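Local coordinates for flagellar brake protein YcgR (Escherichia coli, PDB 5Y6F) that acts as a flagellar brake, binding cyclic di-GMP and then elements of the flagellar motor so that the motor slows and motility falls, at residues S2-Q7 and T107-Q112; K50-F55 and L97-T102; Y144-G149 and Q225-S230. One frame throughout, in Å; residues are numbered along the deposited sequence.

The three contacts run through YcgR from the far end of its N-terminal PilZN half to the C-terminal helix of its PilZ half. Interactions 1 and 2 reach the same antiparallel sheet, their centres about 24 Å apart; strand 97-102 of interaction 2 is followed directly in the chain by strand 108-111 of interaction 1. In sequence, both segments of interaction 2 fall between those of interaction 1, and interaction 3 opens only afterwards, its centre about 27 Å from that of interaction 1 and about 40 Å from that of interaction 2. Interactions 1 and 3 each border one of two bound cyclic di-GMP molecules, where PilZN and PilZ parts meet; interaction 2 is strand pairing far away.

Interaction 1 (S2-Q7 and T107-Q112); sequences SHYHEQ and TLWFVQ. With C2E (9,9'-[(2R,3R,3aS,5S,7aR,9R,10R,10aS,12S,14aR)-3,5,10,12-tetrahydroxy-5,12-dioxidooctahydro-2H,7H-difuro[3,2-d:3',2'-j][1,3,7,9,2,8]tetraoxadiphosphacyclododecine-2,9-diyl]bis(2-amino-1,9-dihydro-6H-purin-6-one)), chain D.
Y4 fills the angle between W109 and V111, anchoring the N-terminal arm 2-7 on strand 108-111. One T-shaped pair and one CH-pi contact carry the load. The edge of the Y4 ring points at the face of the W109 indole, with the phenol and five-membered-ring centroids 5.1 Å apart and the planes at 67°. The touching atom is Y4 CD2, 3.6 Å from W109 CD2 and displaced toward the rim of the indole. One face of the same tyrosine receives V111 CG2, 3.6 Å from the ring centroid and only 11° off the normal. Branched V111 serves two neighbours: because its chi1 is 176°, CG2 lies beside its own backbone N and meets the phenol, while CG1 touches both Y4 CD1 and O61 of one of the two bound cyclic di-GMP molecules. A flat ring suits position 4, offering an edge to one neighbour and a face to the other.

Backbone packing extends the contact along the broad indole, which gives the arm a face for Y4 and an edge for the main chain. The carbonyl O of H5 sits at that edge, 3.4 Å from W109 CZ3, and S2 O lies 3.2 Å from W109 NE1. Farther along the arm, Q7 N donates to H5 ND1 over 3.0 Å, almost exactly in the imidazole plane.

Polar anchoring comes from the neighbouring strand 80-86. Y4 OH is hydrogen-bonded to both E83 and K81, which fixes the far end of the phenol; K81 itself belongs to the ligand pocket. V111 O is 3.6 Å from C61 of the same ligand. The N-terminal arm is in this way held to a strand of the PilZN sheet, next to the cyclic di-GMP pocket that V111 and Q112 line.

Interaction 2 (K50-F55 and L97-T102); sequences KLVLDF and LPAFIT
F55 and F100 pack together at one end of an antiparallel strand pair, 50-54 with 97-102, inside the sheet of the PilZN domain. Here the contact is tight. F55 CE1 lies 3.4 Å from F100 CE1, with the ring planes inclined at 32°, and F55 CD1 stands over the centre of the F100 ring. The F55 ring in turn has P98 CB centred over one face, 3.5 Å from its centroid. Proline suits this place because its compact ring sets aliphatic C-H groups against the aromatic face. Helix 59-66 adds N62 and L66 against F100, which shares a buried face with L51 and L53.

The middle is held by the backbone. L51 with T102 and L53 with F100 form hydrogen-bonded pairs, whose bonds include L53 N to F100 O at 2.8 Å. Between them V52 and I101 make a non-hydrogen-bonded pair, where beta-branched residues suit the extended chain; V52 CG1 also touches A99 CB at 3.8 Å, the small alanine accommodating it.

Solvent reaches the contact at K50, yet packing there is close. K50, extended beyond CG, crosses I101 at a slant; CG, CD, CE and NZ all border the I101 CD1 methyl, with K50 CD 3.2 Å from it, tighter than normal contact. T102 OG1 is hydrogen-bonded to Q88 O, while T102 CG2 lies 3.6 Å from L51 CB.

Interaction 3 (Y144-G149 and Q225-S230); sequences YDLSLG and QRIIFS. With C2E (9,9'-[(2R,3R,3aS,5S,7aR,9R,10R,10aS,12S,14aR)-3,5,10,12-tetrahydroxy-5,12-dioxidooctahydro-2H,7H-difuro[3,2-d:3',2'-j][1,3,7,9,2,8]tetraoxadiphosphacyclododecine-2,9-diyl]bis(2-amino-1,9-dihydro-6H-purin-6-one)), chain C.
Strand 144-147 passes helix 225-230 with the axes 9.1 Å apart at closest approach and 125° between their N-to-C directions, so the strand end and the turn after it rest on the helix through side chains, with no hydrogen bond between the two segments. L146 reaches the helix tip to tip with I227, its CD2 lying 3.7 Å from I227 CD1. The L146 and I228 side chains cross at a slant, CD2 of L146 being 4.0 Å from CG1 of I228. I228 CD1 presses on the backbone of the strand end, 3.5 Å from S147 C. With chi1 near -68° and chi2 near 170°, the isoleucine extends its terminal methyl to that peptide. Branched aliphatic residues suit this largely buried seam, offering methyls to each other and to the peptide. Beyond it, L148 CD1 meets Q225 N at 3.7 Å.

This is the C-terminal helix 218-240 packed on the beta sheet of the PilZ domain, and the strand's other side reads the nucleotide. A classic beta bulge sets Y144 and D145 opposite G152. D145 and S147 belong to the D/NxSxxG motif of PilZ domains, and here contact guanine and ribose of the other bound cyclic di-GMP. D145 OD1 alone accepts from both N11 and N21, each 2.8 Å away, leaving OD2 turned toward R208 in a long, weak ion pair. S147 OG is hydrogen-bonded to the ribose O2A at 2.9 Å and also accepts from G149 N, 3.2 Å away, closing an ST turn. R118 and R208 bond the same ligand.

Interaction 1 (S2-Q7 and T107-Q112)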
# COMPACT_ATOMS: atom_id res chain seq x y z
N SER A 2 -3.90 -15.48 1.50
CA SER A 2 -3.02 -15.56 0.33
C SER A 2 -1.62 -16.06 0.67
O SER A 2 -1.31 -16.31 1.83
CB SER A 2 -2.92 -14.19 -0.32
OG SER A 2 -4.09 -13.46 -0.06
N HIS A 3 -0.78 -16.17 -0.36
CA HIS A 3 0.57 -16.68 -0.21
C HIS A 3 1.53 -15.71 -0.85
O HIS A 3 1.21 -15.10 -1.87
CB HIS A 3 0.74 -18.03 -0.87
CG HIS A 3 -0.25 -19.05 -0.40
ND1 HIS A 3 -0.01 -19.86 0.69
CD2 HIS A 3 -1.50 -19.36 -0.83
CE1 HIS A 3 -1.05 -20.65 0.88
NE2 HIS A 3 -1.97 -20.37 -0.03
N TYR A 4 2.71 -15.64 -0.25
CA TYR A 4 3.84 -14.85 -0.65
C TYR A 4 5.06 -15.75 -0.52
O TYR A 4 4.98 -16.87 -0.03
CB TYR A 4 3.97 -13.60 0.25
CG TYR A 4 2.70 -12.79 0.29
CD1 TYR A 4 2.45 -11.79 -0.66
CD2 TYR A 4 1.71 -13.06 1.27
CE1 TYR A 4 1.26 -11.03 -0.64
CE2 TYR A 4 0.52 -12.30 1.33
CZ TYR A 4 0.30 -11.27 0.37
OH TYR A 4 -0.89 -10.54 0.39
N HIS A 5 6.21 -15.23 -0.90
CA HIS A 5 7.43 -15.97 -0.71
C HIS A 5 7.47 -16.50 0.73
O HIS A 5 7.26 -15.75 1.69
CB HIS A 5 8.62 -15.04 -1.02
CG HIS A 5 9.92 -15.76 -1.28
ND1 HIS A 5 10.60 -16.42 -0.29
CD2 HIS A 5 10.66 -15.91 -2.42
CE1 HIS A 5 11.72 -16.92 -0.79
NE2 HIS A 5 11.79 -16.60 -2.07
N GLU A 6 7.75 -17.80 0.88
CA GLU A 6 7.83 -18.38 2.22
C GLU A 6 8.80 -17.64 3.14
O GLU A 6 8.67 -17.74 4.38
CB GLU A 6 8.25 -19.86 2.16
CG GLU A 6 9.71 -20.08 1.88
CD GLU A 6 9.99 -21.54 1.88
OE1 GLU A 6 9.08 -22.35 2.21
OE2 GLU A 6 11.12 -21.92 1.55
N GLN A 7 9.76 -16.87 2.59
CA GLN A 7 10.68 -16.14 3.47
C GLN A 7 9.95 -15.07 4.25
O GLN A 7 10.48 -14.59 5.27
CB GLN A 7 11.82 -15.46 2.68
CG GLN A 7 11.38 -14.30 1.74
CD GLN A 7 12.53 -13.80 0.81
OE1 GLN A 7 13.69 -13.82 1.20
NE2 GLN A 7 12.19 -13.39 -0.42
N THR A 107 0.65 -17.53 12.83
CA THR A 107 1.60 -17.13 11.78
C THR A 107 1.09 -15.84 11.13
O THR A 107 -0.09 -15.53 11.19
CB THR A 107 1.75 -18.19 10.67
OG1 THR A 107 0.65 -18.08 9.75
CG2 THR A 107 1.72 -19.63 11.22
N LEU A 108 2.02 -15.10 10.52
CA LEU A 108 1.70 -13.87 9.82
C LEU A 108 2.68 -13.59 8.68
O LEU A 108 3.85 -13.99 8.74
CB LEU A 108 1.67 -12.69 10.79
CG LEU A 108 2.95 -12.42 11.59
CD1 LEU A 108 4.11 -12.10 10.65
CD2 LEU A 108 2.74 -11.29 12.58
N TRP A 109 2.21 -12.90 7.65
CA TRP A 109 3.02 -12.51 6.52
C TRP A 109 3.55 -11.10 6.78
O TRP A 109 2.79 -10.21 7.18
CB TRP A 109 2.19 -12.50 5.24
CG TRP A 109 1.72 -13.83 4.82
CD1 TRP A 109 0.45 -14.34 4.96
CD2 TRP A 109 2.50 -14.88 4.22
NE1 TRP A 109 0.38 -15.61 4.42
CE2 TRP A 109 1.63 -15.97 3.97
CE3 TRP A 109 3.84 -14.99 3.82
CZ2 TRP A 109 2.06 -17.17 3.40
CZ3 TRP A 109 4.26 -16.17 3.22
CH2 TRP A 109 3.38 -17.24 3.03
N PHE A 110 4.84 -10.93 6.59
CA PHE A 110 5.49 -9.63 6.73
C PHE A 110 6.13 -9.41 5.35
O PHE A 110 7.23 -9.88 5.12
CB PHE A 110 6.52 -9.64 7.84
CG PHE A 110 7.04 -8.25 8.21
CD1 PHE A 110 6.24 -7.38 8.97
CD2 PHE A 110 8.32 -7.85 7.83
CE1 PHE A 110 6.69 -6.10 9.34
CE2 PHE A 110 8.81 -6.56 8.23
CZ PHE A 110 7.99 -5.69 8.97
N VAL A 111 5.41 -8.77 4.43
CA VAL A 111 5.74 -8.84 3.02
C VAL A 111 6.62 -7.65 2.61
O VAL A 111 6.22 -6.50 2.71
CB VAL A 111 4.47 -8.89 2.18
CG1 VAL A 111 4.84 -8.86 0.72
CG2 VAL A 111 3.57 -10.16 2.58
N GLN A 112 7.80 -7.94 2.10
CA GLN A 112 8.77 -6.91 1.73
C GLN A 112 9.34 -7.23 0.35
O GLN A 112 10.46 -7.71 0.25
CB GLN A 112 9.87 -6.90 2.79
CG GLN A 112 9.33 -6.63 4.20
CD GLN A 112 10.48 -6.49 5.18
OE1 GLN A 112 11.12 -7.46 5.51
NE2 GLN A 112 10.74 -5.26 5.61
P1 C2E D . 0.58 1.24 -2.35
O2P C2E D . 2.18 1.36 -2.33
O1P C2E D . -0.05 2.59 -2.39
O5' C2E D . 0.11 0.34 -3.59
C5' C2E D . -1.32 0.36 -3.88
C4' C2E D . -1.71 -0.64 -4.92
O4' C2E D . -0.96 -0.39 -6.11
C3' C2E D . -1.29 -2.03 -4.48
O3' C2E D . -2.29 -2.63 -3.68
C2' C2E D . -1.21 -2.74 -5.82
O2' C2E D . -2.48 -3.04 -6.36
C1' C2E D . -0.60 -1.63 -6.67
N9 C2E D . 0.86 -1.73 -6.67
C8 C2E D . 1.75 -0.91 -6.07
N7 C2E D . 2.95 -1.31 -6.36
C5 C2E D . 2.88 -2.40 -7.14
C6 C2E D . 3.82 -3.24 -7.74
O6 C2E D . 5.01 -3.05 -7.59
N1 C2E D . 3.37 -4.25 -8.49
C2 C2E D . 2.03 -4.46 -8.65
N2 C2E D . 1.60 -5.52 -9.39
N3 C2E D . 1.15 -3.68 -8.08
C4 C2E D . 1.54 -2.66 -7.35
P11 C2E D . -2.00 -3.86 -2.72
O21 C2E D . -1.11 -5.00 -3.42
O11 C2E D . -3.21 -4.29 -2.03
O5A C2E D . -1.08 -3.20 -1.58
C5A C2E D . -1.67 -2.28 -0.71
C4A C2E D . -0.59 -1.54 0.11
O4A C2E D . 0.22 -2.44 0.87
C3A C2E D . 0.38 -0.84 -0.81
O3A C2E D . -0.06 0.48 -1.10
C2A C2E D . 1.63 -0.75 0.10
O2A C2E D . 1.44 0.10 1.22
C1A C2E D . 1.60 -2.09 0.79
N91 C2E D . 2.43 -3.14 0.19
C81 C2E D . 2.04 -4.25 -0.48
N71 C2E D . 3.06 -4.96 -0.76
C51 C2E D . 4.18 -4.35 -0.31
C61 C2E D . 5.54 -4.67 -0.33
O61 C2E D . 5.87 -5.72 -0.86
N11 C2E D . 6.43 -3.79 0.21
C21 C2E D . 5.97 -2.64 0.82
N21 C2E D . 6.89 -1.81 1.43
N31 C2E D . 4.67 -2.35 0.90
C41 C2E D . 3.79 -3.17 0.32

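Interaction 2 (K50-F55 and L97-T102)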
# COMPACT_ATOMS: atom_id res chain seq x y z
N LYS A 50 -4.33 -12.47 23.77
CA LYS A 50 -5.45 -11.63 23.36
C LYS A 50 -5.02 -10.70 22.24
O LYS A 50 -3.97 -10.05 22.34
CB LYS A 50 -5.97 -10.75 24.51
CG LYS A 50 -6.97 -11.34 25.50
CD LYS A 50 -7.68 -10.20 26.28
CE LYS A 50 -8.73 -10.69 27.30
NZ LYS A 50 -9.66 -9.60 27.74
N LEU A 51 -5.85 -10.60 21.19
CA LEU A 51 -5.85 -9.47 20.26
C LEU A 51 -7.12 -8.69 20.49
O LEU A 51 -8.21 -9.28 20.47
CB LEU A 51 -5.82 -9.90 18.80
CG LEU A 51 -4.61 -9.52 17.99
CD1 LEU A 51 -3.39 -10.03 18.76
CD2 LEU A 51 -4.71 -10.15 16.58
N VAL A 52 -6.99 -7.38 20.70
CA VAL A 52 -8.13 -6.51 20.89
C VAL A 52 -8.13 -5.49 19.77
O VAL A 52 -7.12 -4.80 19.55
CB VAL A 52 -8.13 -5.82 22.26
CG1 VAL A 52 -9.32 -4.87 22.33
CG2 VAL A 52 -8.28 -6.86 23.33
N LEU A 53 -9.24 -5.42 19.05
CA LEU A 53 -9.37 -4.58 17.88
C LEU A 53 -10.52 -3.62 18.11
O LEU A 53 -11.51 -3.96 18.77
CB LEU A 53 -9.66 -5.40 16.63
CG LEU A 53 -8.54 -6.09 15.83
CD1 LEU A 53 -7.38 -6.53 16.66
CD2 LEU A 53 -9.15 -7.26 15.14
N ASP A 54 -10.38 -2.42 17.57
CA ASP A 54 -11.46 -1.48 17.71
C ASP A 54 -12.67 -1.96 16.93
O ASP A 54 -12.55 -2.62 15.90
CB ASP A 54 -11.05 -0.09 17.23
CG ASP A 54 -12.03 0.96 17.68
OD1 ASP A 54 -12.82 0.65 18.60
OD2 ASP A 54 -12.03 2.08 17.12
N PHE A 55 -13.85 -1.65 17.45
CA PHE A 55 -15.09 -1.82 16.70
C PHE A 55 -15.00 -1.01 15.41
O PHE A 55 -14.20 -0.09 15.29
CB PHE A 55 -16.30 -1.37 17.51
CG PHE A 55 -17.18 -2.48 17.94
CD1 PHE A 55 -16.64 -3.71 18.25
CD2 PHE A 55 -18.55 -2.30 18.05
CE1 PHE A 55 -17.46 -4.76 18.64
CE2 PHE A 55 -19.37 -3.33 18.45
CZ PHE A 55 -18.82 -4.56 18.75
N LEU A 97 -15.58 0.74 26.16
CA LEU A 97 -16.19 0.87 24.85
C LEU A 97 -16.06 -0.44 24.09
O LEU A 97 -15.17 -1.25 24.36
CB LEU A 97 -15.51 2.00 24.08
CG LEU A 97 -15.79 3.39 24.67
CD1 LEU A 97 -15.08 4.49 23.89
CD2 LEU A 97 -17.28 3.60 24.67
N PRO A 98 -16.94 -0.68 23.12
CA PRO A 98 -16.90 -1.95 22.38
C PRO A 98 -15.59 -2.17 21.64
O PRO A 98 -14.90 -1.22 21.21
CB PRO A 98 -18.07 -1.83 21.41
CG PRO A 98 -18.50 -0.38 21.47
CD PRO A 98 -18.16 0.09 22.84
N ALA A 99 -15.29 -3.45 21.43
CA ALA A 99 -14.05 -3.93 20.85
C ALA A 99 -14.26 -5.39 20.44
O ALA A 99 -15.14 -6.06 20.97
CB ALA A 99 -12.91 -3.81 21.85
N PHE A 100 -13.46 -5.85 19.48
CA PHE A 100 -13.39 -7.26 19.11
C PHE A 100 -12.18 -7.88 19.78
O PHE A 100 -11.12 -7.25 19.89
CB PHE A 100 -13.23 -7.50 17.59
CG PHE A 100 -14.25 -6.82 16.73
CD1 PHE A 100 -15.58 -7.20 16.76
CD2 PHE A 100 -13.87 -5.83 15.85
CE1 PHE A 100 -16.50 -6.57 15.94
CE2 PHE A 100 -14.80 -5.21 15.03
CZ PHE A 100 -16.10 -5.57 15.07
N ILE A 101 -12.32 -9.13 20.20
CA ILE A 101 -11.22 -9.88 20.78
C ILE A 101 -11.00 -11.16 19.97
O ILE A 101 -11.92 -11.72 19.37
CB ILE A 101 -11.50 -10.13 22.28
CG1 ILE A 101 -10.20 -10.47 23.02
CG2 ILE A 101 -12.68 -11.15 22.54
CD1 ILE A 101 -10.37 -10.38 24.55
N THR A 102 -9.74 -11.59 19.89
CA THR A 102 -9.45 -12.88 19.28
C THR A 102 -8.10 -13.39 19.79
O THR A 102 -7.26 -12.63 20.27
CB THR A 102 -9.46 -12.80 17.75
OG1 THR A 102 -9.40 -14.12 17.20
CG2 THR A 102 -8.27 -12.01 17.23

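Interaction 3 (Y144-G149 and Q225-S230)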
# COMPACT_ATOMS: atom_id res chain seq x y z
N TYR A 144 2.09 9.91 -9.04
CA TYR A 144 1.92 9.72 -7.60
C TYR A 144 3.22 9.37 -6.89
O TYR A 144 3.55 10.00 -5.88
CB TYR A 144 0.89 8.62 -7.32
CG TYR A 144 0.69 8.28 -5.84
CD1 TYR A 144 -0.05 9.12 -5.00
CD2 TYR A 144 1.22 7.13 -5.29
CE1 TYR A 144 -0.23 8.82 -3.67
CE2 TYR A 144 1.05 6.82 -3.95
CZ TYR A 144 0.31 7.66 -3.14
OH TYR A 144 0.14 7.35 -1.81
N ASP A 145 3.94 8.36 -7.37
CA ASP A 145 5.26 8.08 -6.82
C ASP A 145 6.14 7.48 -7.91
O ASP A 145 5.68 7.19 -9.02
CB ASP A 145 5.17 7.19 -5.57
CG ASP A 145 4.71 5.76 -5.86
OD1 ASP A 145 4.72 5.31 -7.03
OD2 ASP A 145 4.34 5.06 -4.89
N LEU A 146 7.42 7.32 -7.59
CA LEU A 146 8.44 7.05 -8.59
C LEU A 146 9.51 6.19 -7.96
O LEU A 146 9.92 6.44 -6.83
CB LEU A 146 9.08 8.35 -9.09
CG LEU A 146 10.10 8.18 -10.19
CD1 LEU A 146 9.39 7.58 -11.38
CD2 LEU A 146 10.74 9.53 -10.55
N SER A 147 9.94 5.19 -8.70
CA SER A 147 11.02 4.32 -8.30
C SER A 147 11.83 4.03 -9.56
O SER A 147 11.42 4.36 -10.67
CB SER A 147 10.51 3.02 -7.70
OG SER A 147 10.20 2.05 -8.68
N LEU A 148 12.99 3.39 -9.37
CA LEU A 148 13.82 3.05 -10.52
C LEU A 148 13.12 2.14 -11.52
O LEU A 148 13.48 2.14 -12.68
CB LEU A 148 15.09 2.36 -10.02
CG LEU A 148 16.36 2.45 -10.83
CD1 LEU A 148 16.70 3.90 -10.93
CD2 LEU A 148 17.42 1.69 -10.08
N GLY A 149 12.13 1.37 -11.11
CA GLY A 149 11.54 0.41 -12.01
C GLY A 149 10.13 0.73 -12.46
O GLY A 149 9.53 -0.06 -13.21
N GLN A 225 17.73 7.38 -11.36
CA GLN A 225 18.50 7.46 -10.13
C GLN A 225 18.73 8.90 -9.69
O GLN A 225 18.54 9.24 -8.52
CB GLN A 225 19.85 6.78 -10.34
CG GLN A 225 20.38 5.99 -9.23
CD GLN A 225 20.75 4.61 -9.71
OE1 GLN A 225 21.03 4.41 -10.90
NE2 GLN A 225 20.70 3.63 -8.81
N ARG A 226 19.17 9.76 -10.62
CA ARG A 226 19.54 11.13 -10.25
C ARG A 226 18.33 11.93 -9.80
O ARG A 226 18.40 12.68 -8.81
CB ARG A 226 20.24 11.84 -11.40
CG ARG A 226 21.69 11.37 -11.52
CD ARG A 226 22.48 12.13 -12.53
NE ARG A 226 23.92 11.98 -12.36
CZ ARG A 226 24.75 11.53 -13.32
NH1 ARG A 226 24.26 11.14 -14.50
NH2 ARG A 226 26.08 11.48 -13.11
N ILE A 227 17.22 11.82 -10.53
CA ILE A 227 16.03 12.58 -10.18
C ILE A 227 15.51 12.12 -8.82
O ILE A 227 15.24 12.93 -7.92
CB ILE A 227 14.98 12.43 -11.30
CG1 ILE A 227 13.77 13.27 -11.01
CG2 ILE A 227 14.45 11.02 -11.31
CD1 ILE A 227 12.85 12.51 -10.08
N ILE A 228 15.44 10.81 -8.63
CA ILE A 228 15.00 10.26 -7.35
C ILE A 228 15.91 10.76 -6.23
O ILE A 228 15.44 11.23 -5.19
CB ILE A 228 14.95 8.72 -7.42
CG1 ILE A 228 13.82 8.30 -8.38
CG2 ILE A 228 14.79 8.09 -6.02
CD1 ILE A 228 13.79 6.82 -8.74
N PHE A 229 17.22 10.72 -6.45
CA PHE A 229 18.16 11.28 -5.50
C PHE A 229 17.81 12.72 -5.16
O PHE A 229 17.69 13.09 -3.98
CB PHE A 229 19.58 11.21 -6.05
CG PHE A 229 20.59 11.75 -5.10
CD1 PHE A 229 21.01 13.06 -5.20
CD2 PHE A 229 21.06 10.96 -4.06
CE1 PHE A 229 21.91 13.58 -4.30
CE2 PHE A 229 21.97 11.48 -3.16
CZ PHE A 229 22.40 12.80 -3.30
N SER A 230 17.64 13.57 -6.18
CA SER A 230 17.56 15.00 -5.92
C SER A 230 16.26 15.34 -5.22
O SER A 230 16.20 16.33 -4.47
CB SER A 230 17.68 15.79 -7.23
OG SER A 230 18.41 15.03 -8.15
P1 C2E C . 9.65 -3.67 -6.98
O2P C2E C . 9.30 -2.33 -6.17
O1P C2E C . 11.02 -4.12 -6.66
O5' C2E C . 8.53 -4.76 -6.65
C5' C2E C . 8.89 -6.08 -7.02
C4' C2E C . 7.67 -6.99 -7.21
O4' C2E C . 6.98 -7.15 -5.98
C3' C2E C . 6.64 -6.37 -8.17
O3' C2E C . 6.86 -6.78 -9.52
C2' C2E C . 5.33 -6.97 -7.68
O2' C2E C . 5.27 -8.32 -8.10
C1' C2E C . 5.56 -7.02 -6.16
N9 C2E C . 5.06 -5.85 -5.44
C8 C2E C . 5.82 -4.83 -4.95
N7 C2E C . 5.05 -3.96 -4.35
C5 C2E C . 3.74 -4.39 -4.44
C6 C2E C . 2.49 -3.90 -4.01
O6 C2E C . 2.32 -2.87 -3.37
N1 C2E C . 1.42 -4.63 -4.30
C2 C2E C . 1.51 -5.77 -5.00
N2 C2E C . 0.35 -6.42 -5.27
N3 C2E C . 2.64 -6.24 -5.42
C4 C2E C . 3.76 -5.59 -5.14
P11 C2E C . 6.17 -5.95 -10.75
O21 C2E C . 4.65 -5.79 -10.35
O11 C2E C . 6.48 -6.69 -11.99
O5A C2E C . 6.78 -4.46 -10.77
C5A C2E C . 8.16 -4.30 -11.09
C4A C2E C . 8.58 -2.89 -10.69
O4A C2E C . 7.62 -1.94 -11.14
C3A C2E C . 8.53 -2.70 -9.16
O3A C2E C . 9.64 -3.36 -8.56
C2A C2E C . 8.64 -1.18 -9.05
O2A C2E C . 10.00 -0.83 -9.18
C1A C2E C . 7.83 -0.78 -10.33
N91 C2E C . 6.51 -0.39 -9.95
C81 C2E C . 5.38 -1.15 -10.13
N71 C2E C . 4.34 -0.51 -9.65
C51 C2E C . 4.79 0.70 -9.18
C61 C2E C . 4.17 1.74 -8.57
O61 C2E C . 2.96 1.72 -8.36
N11 C2E C . 4.93 2.74 -8.18
C21 C2E C . 6.26 2.76 -8.40
N21 C2E C . 6.97 3.85 -7.99
N31 C2E C . 6.86 1.78 -8.96
C41 C2E C . 6.16 0.76 -9.34